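Local structure of type IV pilus biogenesis protein PilB (Streptococcus sanguinis, 7B7P) at residues 312-324 and 346-358. The protein is a minor type IV pilin with a direct role in adhesion, carrying a von Willebrand factor A-like domain with a metal-ion-dependent adhesion site. Numbering follows the deposited sequence.
Sequences VTFNNPIYDLSPT and NSIAYAGEVSKKF
Tyr319 lies flat on the helix, with one ring face over the backbone of Tyr350. Tyr350 CA sits 4.0 Å from the Tyr319 ring centroid, almost on the ring normal, a CH-pi contact. The ring planes are 23° apart and the centroids 5.4 Å, a displaced pair with little overlap. With chi1 at -178°, the Tyr350 side chain extends away from its own backbone N, past Tyr319 CB, to the loop backbone. There Tyr350 OH donates to Asp320 O at 2.8 Å. This is the tight part; Tyr350 is buried, with Tyr290 and Arg263 also against it. Leu321 continues the apolar packing: its CD2 is 3.9 Å from Val354 CG2 and also meets Glu353 CB. Toward the strand, Pro317 CG packs against the Asn346 amide, 3.6 Å from ND2.

Lys357 and Pro323 form the exposed side. Lys357 NZ donates to Leu321 O at 2.9 Å, from above the carbonyl plane. The buried Phe358 ring turns its edge to the same oxygen.

Asp320 forms an Asx turn through OD1 to Ser322 N and a salt bridge to Arg331. Helix 341-358 leads into parallel strand 364-370, consistent with a von Willebrand factor A-like alpha/beta fold. The contact joins this helix to the small antiparallel sheet of 311-314 and 289-291, beside helix 258-270.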
ATOM      1  N   VAL A 312      32.601  14.483  -8.872  1.00 72.04           N
ATOM      2  CA  VAL A 312      33.007  15.194  -7.671  1.00 67.67           C
ATOM      3  C   VAL A 312      32.554  14.383  -6.469  1.00 71.98           C
ATOM      4  O   VAL A 312      31.375  14.025  -6.358  1.00 68.59           O
ATOM      5  CB  VAL A 312      32.408  16.609  -7.617  1.00 69.17           C
ATOM      6  CG1 VAL A 312      32.752  17.277  -6.304  1.00 66.44           C
ATOM      7  CG2 VAL A 312      32.897  17.436  -8.803  1.00 71.81           C
ATOM      8  N   THR A 313      33.468  14.103  -5.557  1.00 72.16           N
ATOM      9  CA  THR A 313      33.121  13.252  -4.441  1.00 67.85           C
ATOM     10  C   THR A 313      33.584  13.880  -3.130  1.00 73.61           C
ATOM     11  O   THR A 313      34.452  14.765  -3.098  1.00 73.14           O
ATOM     12  CB  THR A 313      33.692  11.844  -4.663  1.00 72.21           C
ATOM     13  OG1 THR A 313      33.570  11.068  -3.461  1.00 80.33           O
ATOM     14  CG2 THR A 313      35.143  11.913  -5.165  1.00 68.82           C
ATOM     15  N   PHE A 314      32.951  13.451  -2.045  1.00 70.92           N
ATOM     16  CA  PHE A 314      33.321  13.889  -0.707  1.00 67.25           C
ATOM     17  C   PHE A 314      33.877  12.695   0.051  1.00 69.21           C
ATOM     18  O   PHE A 314      33.212  11.655   0.146  1.00 65.62           O
ATOM     19  CB  PHE A 314      32.138  14.519   0.019  1.00 63.00           C
ATOM     20  CG  PHE A 314      31.696  15.835  -0.581  1.00 65.75           C
ATOM     21  CD1 PHE A 314      30.826  15.868  -1.676  1.00 60.85           C
ATOM     22  CD2 PHE A 314      32.145  17.037  -0.052  1.00 64.04           C
ATOM     23  CE1 PHE A 314      30.418  17.095  -2.229  1.00 59.96           C
ATOM     24  CE2 PHE A 314      31.737  18.259  -0.592  1.00 61.63           C
ATOM     25  CZ  PHE A 314      30.884  18.286  -1.682  1.00 60.80           C
ATOM     26  N   ASN A 315      35.116  12.845   0.552  1.00 70.84           N
ATOM     27  CA  ASN A 315      35.760  11.795   1.343  1.00 70.04           C
ATOM     28  C   ASN A 315      34.919  11.429   2.557  1.00 64.49           C
ATOM     29  O   ASN A 315      34.726  10.246   2.856  1.00 65.65           O
ATOM     30  CB  ASN A 315      37.157  12.241   1.782  1.00 69.14           C
ATOM     31  CG  ASN A 315      38.130  12.375   0.619  1.00 76.92           C
ATOM     32  OD1 ASN A 315      38.108  11.570  -0.320  1.00 76.73           O
ATOM     33  ND2 ASN A 315      38.997  13.391   0.678  1.00 73.95           N
ATOM     34  N   ASN A 316      34.407  12.432   3.265  1.00 62.63           N
ATOM     35  CA  ASN A 316      33.493  12.234   4.392  1.00 68.41           C
ATOM     36  C   ASN A 316      32.196  12.972   4.092  1.00 67.96           C
ATOM     37  O   ASN A 316      32.076  14.176   4.358  1.00 68.99           O
ATOM     38  CB  ASN A 316      34.103  12.723   5.709  1.00 69.91           C
ATOM     39  CG  ASN A 316      33.057  12.801   6.853  1.00 83.56           C
ATOM     40  OD1 ASN A 316      32.912  13.840   7.518  1.00 82.54           O
ATOM     41  ND2 ASN A 316      32.321  11.698   7.070  1.00 83.06           N
ATOM     42  N   PRO A 317      31.198  12.308   3.528  1.00 69.26           N
ATOM     43  CA  PRO A 317      29.930  12.998   3.276  1.00 66.96           C
ATOM     44  C   PRO A 317      29.176  13.244   4.568  1.00 67.05           C
ATOM     45  O   PRO A 317      29.090  12.382   5.437  1.00 77.05           O
ATOM     46  CB  PRO A 317      29.162  12.032   2.367  1.00 65.37           C
ATOM     47  CG  PRO A 317      30.169  11.000   1.941  1.00 67.34           C
ATOM     48  CD  PRO A 317      31.180  10.923   3.037  1.00 67.61           C
ATOM     49  N   ILE A 318      28.623  14.431   4.696  1.00 67.96           N
ATOM     50  CA  ILE A 318      27.606  14.689   5.690  1.00 60.86           C
ATOM     51  C   ILE A 318      26.382  15.059   4.882  1.00 63.24           C
ATOM     52  O   ILE A 318      26.351  16.113   4.228  1.00 61.95           O
ATOM     53  CB  ILE A 318      28.018  15.791   6.669  1.00 64.84           C
ATOM     54  CG1 ILE A 318      29.331  15.386   7.351  1.00 66.32           C
ATOM     55  CG2 ILE A 318      26.934  16.033   7.683  1.00 58.21           C
ATOM     56  CD1 ILE A 318      30.076  16.516   7.960  1.00 61.56           C
ATOM     57  N   TYR A 319      25.402  14.168   4.867  1.00 59.59           N
ATOM     58  CA  TYR A 319      24.280  14.355   3.971  1.00 57.34           C
ATOM     59  C   TYR A 319      23.483  15.592   4.348  1.00 59.46           C
ATOM     60  O   TYR A 319      23.365  15.952   5.518  1.00 61.48           O
ATOM     61  CB  TYR A 319      23.414  13.102   3.959  1.00 59.80           C
ATOM     62  CG  TYR A 319      24.217  11.963   3.377  1.00 59.76           C
ATOM     63  CD1 TYR A 319      24.751  12.057   2.098  1.00 56.31           C
ATOM     64  CD2 TYR A 319      24.483  10.828   4.116  1.00 55.87           C
ATOM     65  CE1 TYR A 319      25.521  11.037   1.572  1.00 55.93           C
ATOM     66  CE2 TYR A 319      25.251   9.791   3.598  1.00 55.83           C
ATOM     67  CZ  TYR A 319      25.763   9.906   2.335  1.00 57.19           C
ATOM     68  OH  TYR A 319      26.523   8.887   1.843  1.00 61.77           O
ATOM     69  N   ASP A 320      22.968  16.263   3.325  1.00 58.65           N
ATOM     70  CA  ASP A 320      22.016  17.345   3.494  1.00 52.16           C
ATOM     71  C   ASP A 320      20.662  16.795   3.908  1.00 59.65           C
ATOM     72  O   ASP A 320      19.813  16.468   3.064  1.00 62.02           O
ATOM     73  CB  ASP A 320      21.886  18.140   2.191  1.00 53.60           C
ATOM     74  CG  ASP A 320      21.036  19.391   2.344  1.00 53.89           C
ATOM     75  OD1 ASP A 320      20.577  19.697   3.463  1.00 55.78           O
ATOM     76  OD2 ASP A 320      20.800  20.056   1.324  1.00 61.97           O
ATOM     77  N   LEU A 321      20.461  16.695   5.210  1.00 59.50           N
ATOM     78  CA  LEU A 321      19.207  16.280   5.817  1.00 58.21           C
ATOM     79  C   LEU A 321      18.380  17.452   6.335  1.00 54.94           C
ATOM     80  O   LEU A 321      17.546  17.263   7.220  1.00 58.37           O
ATOM     81  CB  LEU A 321      19.499  15.320   6.959  1.00 57.22           C
ATOM     82  CG  LEU A 321      20.372  14.165   6.514  1.00 59.55           C
ATOM     83  CD1 LEU A 321      20.623  13.260   7.727  1.00 53.20           C
ATOM     84  CD2 LEU A 321      19.647  13.417   5.373  1.00 53.92           C
ATOM     85  N   SER A 322      18.608  18.660   5.838  1.00 56.38           N
ATOM     86  CA  SER A 322      17.892  19.791   6.407  1.00 60.19           C
ATOM     87  C   SER A 322      16.425  19.794   5.953  1.00 62.37           C
ATOM     88  O   SER A 322      16.110  19.413   4.825  1.00 61.78           O
ATOM     89  CB  SER A 322      18.547  21.114   6.000  1.00 62.24           C
ATOM     90  OG  SER A 322      17.637  22.185   6.242  1.00 66.27           O
ATOM     91  N   PRO A 323      15.510  20.249   6.816  1.00 64.89           N
ATOM     92  CA  PRO A 323      14.150  20.525   6.347  1.00 62.60           C
ATOM     93  C   PRO A 323      14.080  21.745   5.467  1.00 68.00           C
ATOM     94  O   PRO A 323      13.033  21.985   4.856  1.00 67.37           O
ATOM     95  CB  PRO A 323      13.360  20.729   7.644  1.00 64.51           C
ATOM     96  CG  PRO A 323      14.253  20.267   8.738  1.00 61.71           C
ATOM     97  CD  PRO A 323      15.640  20.470   8.262  1.00 66.11           C
ATOM     98  N   THR A 324      15.165  22.516   5.379  1.00 69.75           N
ATOM     99  CA  THR A 324      15.254  23.652   4.471  1.00 69.87           C
ATOM    100  C   THR A 324      15.741  23.131   3.128  1.00 67.14           C
ATOM    101  O   THR A 324      16.838  22.575   3.028  1.00 69.75           O
ATOM    102  CB  THR A 324      16.206  24.726   5.022  1.00 76.70           C
ATOM    103  OG1 THR A 324      15.640  25.305   6.207  1.00 69.34           O
ATOM    104  CG2 THR A 324      16.432  25.824   3.984  1.00 69.34           C
ATOM    105  N   ASN A 346      27.311   6.183  -1.781  1.00 54.42           N
ATOM    106  CA  ASN A 346      26.910   7.407  -1.072  1.00 55.18           C
ATOM    107  C   ASN A 346      25.537   7.902  -1.524  1.00 58.60           C
ATOM    108  O   ASN A 346      24.781   8.484  -0.731  1.00 55.06           O
ATOM    109  CB  ASN A 346      27.950   8.529  -1.273  1.00 58.16           C
ATOM    110  CG  ASN A 346      29.257   8.277  -0.512  1.00 59.30           C
ATOM    111  OD1 ASN A 346      29.277   7.556   0.475  1.00 59.76           O
ATOM    112  ND2 ASN A 346      30.340   8.875  -0.971  1.00 59.84           N
ATOM    113  N   SER A 347      25.210   7.708  -2.800  1.00 57.97           N
ATOM    114  CA  SER A 347      23.907   8.117  -3.310  1.00 53.23           C
ATOM    115  C   SER A 347      22.785   7.270  -2.722  1.00 55.93           C
ATOM    116  O   SER A 347      21.692   7.777  -2.435  1.00 55.60           O
ATOM    117  CB  SER A 347      23.917   8.039  -4.836  1.00 47.25           C
ATOM    118  OG  SER A 347      22.692   8.521  -5.346  1.00 58.06           O
ATOM    119  N   ILE A 348      23.028   5.973  -2.564  1.00 55.72           N
ATOM    120  CA  ILE A 348      22.023   5.096  -1.989  1.00 52.42           C
ATOM    121  C   ILE A 348      21.883   5.366  -0.495  1.00 55.86           C
ATOM    122  O   ILE A 348      20.776   5.356   0.049  1.00 52.03           O
ATOM    123  CB  ILE A 348      22.388   3.628  -2.290  1.00 54.71           C
ATOM    124  CG1 ILE A 348      22.168   3.334  -3.781  1.00 54.78           C
ATOM    125  CG2 ILE A 348      21.575   2.659  -1.435  1.00 54.87           C
ATOM    126  CD1 ILE A 348      22.668   1.972  -4.234  1.00 56.73           C
ATOM    127  N   ALA A 349      23.005   5.607   0.191  1.00 53.92           N
ATOM    128  CA  ALA A 349      22.960   5.864   1.628  1.00 55.95           C
ATOM    129  C   ALA A 349      22.255   7.175   1.939  1.00 52.46           C
ATOM    130  O   ALA A 349      21.585   7.287   2.972  1.00 57.01           O
ATOM    131  CB  ALA A 349      24.377   5.883   2.221  1.00 55.06           C
ATOM    132  N   TYR A 350      22.397   8.172   1.067  1.00 54.45           N
ATOM    133  CA  TYR A 350      21.679   9.433   1.245  1.00 52.61           C
ATOM    134  C   TYR A 350      20.185   9.183   1.356  1.00 53.30           C
ATOM    135  O   TYR A 350      19.510   9.728   2.233  1.00 55.69           O
ATOM    136  CB  TYR A 350      21.987  10.370   0.071  1.00 48.30           C
ATOM    137  CG  TYR A 350      21.338  11.742   0.147  1.00 52.66           C
ATOM    138  CD1 TYR A 350      21.109  12.343   1.362  1.00 54.57           C
ATOM    139  CD2 TYR A 350      21.004  12.457  -1.012  1.00 52.45           C
ATOM    140  CE1 TYR A 350      20.548  13.577   1.458  1.00 54.39           C
ATOM    141  CE2 TYR A 350      20.455  13.713  -0.934  1.00 54.95           C
ATOM    142  CZ  TYR A 350      20.236  14.275   0.319  1.00 58.33           C
ATOM    143  OH  TYR A 350      19.679  15.524   0.449  1.00 58.78           O
ATOM    144  N   ALA A 351      19.653   8.345   0.463  1.00 53.60           N
ATOM    145  CA  ALA A 351      18.230   8.043   0.480  1.00 51.51           C
ATOM    146  C   ALA A 351      17.838   7.320   1.767  1.00 52.31           C
ATOM    147  O   ALA A 351      16.745   7.527   2.303  1.00 55.22           O
ATOM    148  CB  ALA A 351      17.880   7.214  -0.756  1.00 45.47           C
ATOM    149  N   GLY A 352      18.717   6.470   2.285  1.00 55.31           N
ATOM    150  CA  GLY A 352      18.430   5.838   3.556  1.00 55.86           C
ATOM    151  C   GLY A 352      18.453   6.828   4.710  1.00 56.51           C
ATOM    152  O   GLY A 352      17.601   6.774   5.603  1.00 53.72           O
ATOM    153  N   GLU A 353      19.418   7.755   4.712  1.00 58.45           N
ATOM    154  CA  GLU A 353      19.426   8.761   5.778  1.00 59.45           C
ATOM    155  C   GLU A 353      18.178   9.629   5.706  1.00 55.44           C
ATOM    156  O   GLU A 353      17.574   9.930   6.737  1.00 54.91           O
ATOM    157  CB  GLU A 353      20.678   9.639   5.715  1.00 55.92           C
ATOM    158  CG  GLU A 353      21.940   8.923   6.067  1.00 63.63           C
ATOM    159  CD  GLU A 353      21.823   8.129   7.373  1.00 72.36           C
ATOM    160  OE1 GLU A 353      21.567   8.744   8.426  1.00 79.28           O
ATOM    161  OE2 GLU A 353      21.973   6.887   7.344  1.00 76.49           O
ATOM    162  N   VAL A 354      17.752  10.000   4.492  1.00 51.82           N
ATOM    163  CA  VAL A 354      16.535  10.796   4.353  1.00 55.93           C
ATOM    164  C   VAL A 354      15.334  10.037   4.904  1.00 53.71           C
ATOM    165  O   VAL A 354      14.504  10.594   5.632  1.00 52.68           O
ATOM    166  CB  VAL A 354      16.320  11.198   2.882  1.00 57.19           C
ATOM    167  CG1 VAL A 354      14.894  11.671   2.681  1.00 51.27           C
ATOM    168  CG2 VAL A 354      17.325  12.275   2.463  1.00 51.74           C
ATOM    169  N   SER A 355      15.247   8.744   4.597  1.00 56.82           N
ATOM    170  CA  SER A 355      14.111   7.944   5.047  1.00 58.60           C
ATOM    171  C   SER A 355      14.048   7.866   6.568  1.00 53.29           C
ATOM    172  O   SER A 355      12.966   7.959   7.158  1.00 54.72           O
ATOM    173  CB  SER A 355      14.193   6.534   4.451  1.00 59.21           C
ATOM    174  OG  SER A 355      13.015   5.805   4.769  1.00 62.02           O
ATOM    175  N   LYS A 356      15.192   7.698   7.217  1.00 54.40           N
ATOM    176  CA  LYS A 356      15.194   7.636   8.678  1.00 59.61           C
ATOM    177  C   LYS A 356      14.747   8.955   9.301  1.00 57.96           C
ATOM    178  O   LYS A 356      14.053   8.965  10.317  1.00 66.53           O
ATOM    179  CB  LYS A 356      16.580   7.248   9.178  1.00 59.34           C
ATOM    180  CG  LYS A 356      16.836   5.756   9.123  1.00 66.06           C
ATOM    181  CD  LYS A 356      18.249   5.459   8.706  1.00 68.85           C
ATOM    182  CE  LYS A 356      19.212   5.763   9.808  1.00 73.11           C
ATOM    183  NZ  LYS A 356      20.433   4.906   9.640  1.00 82.35           N
ATOM    184  N   LYS A 357      15.114  10.079   8.705  1.00 59.28           N
ATOM    185  CA  LYS A 357      14.738  11.345   9.312  1.00 59.40           C
ATOM    186  C   LYS A 357      13.299  11.753   8.991  1.00 61.88           C
ATOM    187  O   LYS A 357      12.605  12.283   9.866  1.00 62.92           O
ATOM    188  CB  LYS A 357      15.696  12.446   8.872  1.00 59.32           C
ATOM    189  CG  LYS A 357      15.390  13.775   9.531  1.00 60.49           C
ATOM    190  CD  LYS A 357      16.504  14.774   9.361  1.00 58.25           C
ATOM    191  CE  LYS A 357      16.244  16.029  10.219  1.00 60.72           C
ATOM    192  NZ  LYS A 357      17.411  16.937  10.128  1.00 63.98           N
ATOM    193  N   PHE A 358      12.831  11.520   7.762  1.00 52.44           N
ATOM    194  CA  PHE A 358      11.595  12.123   7.281  1.00 54.32           C
ATOM    195  C   PHE A 358      10.441  11.129   7.099  1.00 60.81           C
ATOM    196  O   PHE A 358       9.360  11.523   6.634  1.00 56.43           O
ATOM    197  CB  PHE A 358      11.868  12.846   5.953  1.00 50.42           C
ATOM    198  CG  PHE A 358      12.741  14.078   6.086  1.00 60.56           C
ATOM    199  CD1 PHE A 358      12.212  15.268   6.570  1.00 61.60           C
ATOM    200  CD2 PHE A 358      14.094  14.039   5.744  1.00 57.24           C
ATOM    201  CE1 PHE A 358      13.005  16.403   6.697  1.00 62.15           C
ATOM    202  CE2 PHE A 358      14.894  15.158   5.873  1.00 59.18           C
ATOM    203  CZ  PHE A 358      14.346  16.355   6.345  1.00 61.46           C
TER